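Local coordinates for bitiscetin (Bitis arietans, PDB 1JWI), which binds von Willebrand factor and induces its interaction, through the A1 domain, with platelet GPIb alpha, so that platelets aggregate, at residues A[16-21]-A[52-57]. Numbering follows the deposited sequence.
Sequences YKVFKK and TKLASQ
Val18 and Tyr16 on strand 14-20 meet Leu54 of helix 45-58, where, in this C-type lectin-like fold, the helix packs against that strand of an antiparallel sheet. The axes of segments 16-20 and 52-57 approach to 8.7 Å, their N-to-C directions 34° apart. Leu54 has CG anti to its backbone N (chi1 -173°), which carries the branch out to the strand; a branched apolar chain suits this place because CG and CD2 can meet two strand residues. Val18 CG2 lies 3.7 Å from Leu54 CG, and the two side chains pass alongside each other in opposite directions. A beta-branched valine suits the strand: with CG1 anti to the backbone N (chi1 174°), CG2 stands beside that N and meets Leu54. Ala55 offers its backbone, its CA 4.2 Å from Val18 CG2. Its small methyl adds little bulk where the CA atoms of Ala55 and Val18 are 6.5 Å apart. Against Leu54, Tyr16 uses its CB alone. An aromatic residue with a hydroxyl fits here, since the ring leads away to pack edge-to-face with Phe50 and Tyr16 OH hydrogen-bonds Glu47 OE1, both on the same helix. The methyl Leu54 CD2 is shared, lying 3.8 Å from Tyr16 CB and equally 3.8 Å from Val18 CG2.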
loop_
_atom_site.group_PDB
_atom_site.type_symbol
_atom_site.label_atom_id
_atom_site.label_comp_id
_atom_site.label_asym_id
_atom_site.label_seq_id
_atom_site.Cartn_x
_atom_site.Cartn_y
_atom_site.Cartn_z
ATOM N N TYR A 16 11.181 -26.713 -3.489
ATOM C CA TYR A 16 10.336 -25.838 -2.673
ATOM C C TYR A 16 9.926 -26.453 -1.345
ATOM O O TYR A 16 9.768 -27.671 -1.225
ATOM C CB TYR A 16 9.047 -25.470 -3.410
ATOM C CG TYR A 16 9.234 -24.880 -4.783
ATOM C CD1 TYR A 16 9.709 -25.658 -5.838
ATOM C CD2 TYR A 16 8.887 -23.554 -5.044
ATOM C CE1 TYR A 16 9.827 -25.135 -7.121
ATOM C CE2 TYR A 16 8.999 -23.019 -6.322
ATOM C CZ TYR A 16 9.465 -23.818 -7.357
ATOM O OH TYR A 16 9.533 -23.311 -8.632
ATOM N N LYS A 17 9.716 -25.590 -0.362
ATOM C CA LYS A 17 9.302 -26.019 0.964
ATOM C C LYS A 17 8.563 -24.889 1.675
ATOM O O LYS A 17 9.005 -23.738 1.665
ATOM C CB LYS A 17 10.529 -26.431 1.783
ATOM C CG LYS A 17 10.263 -26.718 3.256
ATOM C CD LYS A 17 9.670 -28.091 3.457
ATOM C CE LYS A 17 9.626 -28.479 4.932
ATOM N NZ LYS A 17 9.056 -29.851 5.090
ATOM N N VAL A 18 7.429 -25.235 2.279
ATOM C CA VAL A 18 6.611 -24.288 3.033
ATOM C C VAL A 18 6.959 -24.495 4.505
ATOM O O VAL A 18 6.816 -25.600 5.029
ATOM C CB VAL A 18 5.096 -24.568 2.824
ATOM C CG1 VAL A 18 4.261 -23.677 3.729
ATOM C CG2 VAL A 18 4.720 -24.352 1.361
ATOM N N PHE A 19 7.431 -23.446 5.168
ATOM C CA PHE A 19 7.793 -23.543 6.580
ATOM C C PHE A 19 6.669 -23.017 7.464
ATOM O O PHE A 19 6.160 -21.911 7.252
ATOM C CB PHE A 19 9.086 -22.770 6.840
ATOM C CG PHE A 19 10.309 -23.440 6.284
ATOM C CD1 PHE A 19 11.003 -24.382 7.035
ATOM C CD2 PHE A 19 10.756 -23.149 4.999
ATOM C CE1 PHE A 19 12.122 -25.026 6.514
ATOM C CE2 PHE A 19 11.876 -23.790 4.469
ATOM C CZ PHE A 19 12.559 -24.730 5.229
ATOM N N LYS A 20 6.280 -23.818 8.454
ATOM C CA LYS A 20 5.206 -23.440 9.358
ATOM C C LYS A 20 5.652 -22.518 10.487
ATOM O O LYS A 20 4.826 -21.835 11.087
ATOM C CB LYS A 20 4.529 -24.692 9.928
ATOM C CG LYS A 20 3.613 -25.386 8.927
ATOM C CD LYS A 20 2.670 -26.370 9.604
ATOM C CE LYS A 20 3.384 -27.656 9.981
ATOM N NZ LYS A 20 3.947 -28.335 8.779
ATOM N N LYS A 21 6.952 -22.501 10.772
ATOM C CA LYS A 21 7.496 -21.631 11.811
ATOM C C LYS A 21 7.316 -20.198 11.319
ATOM O O LYS A 21 7.898 -19.815 10.306
ATOM C CB LYS A 21 8.985 -21.923 12.021
ATOM C CG LYS A 21 9.798 -21.910 10.727
ATOM C CD LYS A 21 11.303 -21.893 10.976
ATOM C CE LYS A 21 11.754 -20.561 11.560
ATOM N NZ LYS A 21 13.226 -20.528 11.811
ATOM N N THR A 52 0.725 -22.337 -5.136
ATOM C CA THR A 52 -0.587 -22.224 -4.498
ATOM C C THR A 52 -1.029 -23.595 -3.984
ATOM O O THR A 52 -1.611 -23.704 -2.912
ATOM C CB THR A 52 -1.658 -21.696 -5.487
ATOM O OG1 THR A 52 -1.416 -20.309 -5.755
ATOM C CG2 THR A 52 -3.057 -21.856 -4.907
ATOM N N LYS A 53 -0.746 -24.636 -4.755
ATOM C CA LYS A 53 -1.116 -26.003 -4.377
ATOM C C LYS A 53 -0.290 -26.476 -3.179
ATOM O O LYS A 53 -0.821 -27.043 -2.220
ATOM C CB LYS A 53 -0.899 -26.946 -5.569
ATOM C CG LYS A 53 -1.246 -28.397 -5.292
ATOM C CD LYS A 53 -0.974 -29.265 -6.514
ATOM C CE LYS A 53 -1.360 -30.715 -6.260
ATOM N NZ LYS A 53 -1.103 -31.549 -7.462
ATOM N N LEU A 54 1.015 -26.230 -3.223
ATOM C CA LEU A 54 1.877 -26.648 -2.125
ATOM C C LEU A 54 1.431 -25.970 -0.835
ATOM O O LEU A 54 1.314 -26.616 0.204
ATOM C CB LEU A 54 3.342 -26.300 -2.420
ATOM C CG LEU A 54 4.372 -26.843 -1.414
ATOM C CD1 LEU A 54 4.382 -28.366 -1.462
ATOM C CD2 LEU A 54 5.764 -26.292 -1.738
ATOM N N ALA A 55 1.168 -24.669 -0.911
ATOM C CA ALA A 55 0.732 -23.898 0.249
ATOM C C ALA A 55 -0.622 -24.381 0.780
ATOM O O ALA A 55 -0.815 -24.494 1.987
ATOM C CB ALA A 55 0.668 -22.413 -0.105
ATOM N N SER A 56 -1.551 -24.665 -0.127
ATOM C CA SER A 56 -2.884 -25.149 0.243
ATOM C C SER A 56 -2.864 -26.517 0.930
ATOM O O SER A 56 -3.734 -26.820 1.748
ATOM C CB SER A 56 -3.777 -25.243 -0.995
ATOM O OG SER A 56 -4.077 -23.954 -1.497
ATOM N N GLN A 57 -1.881 -27.345 0.592
ATOM C CA GLN A 57 -1.788 -28.680 1.177
ATOM C C GLN A 57 -0.866 -28.810 2.385
ATOM O O GLN A 57 -0.729 -29.894 2.948
ATOM C CB GLN A 57 -1.364 -29.681 0.106
ATOM C CG GLN A 57 -2.528 -30.196 -0.712
ATOM C CD GLN A 57 -2.096 -31.158 -1.789
ATOM O OE1 GLN A 57 -1.367 -32.118 -1.525
ATOM N NE2 GLN A 57 -2.548 -30.915 -3.011
#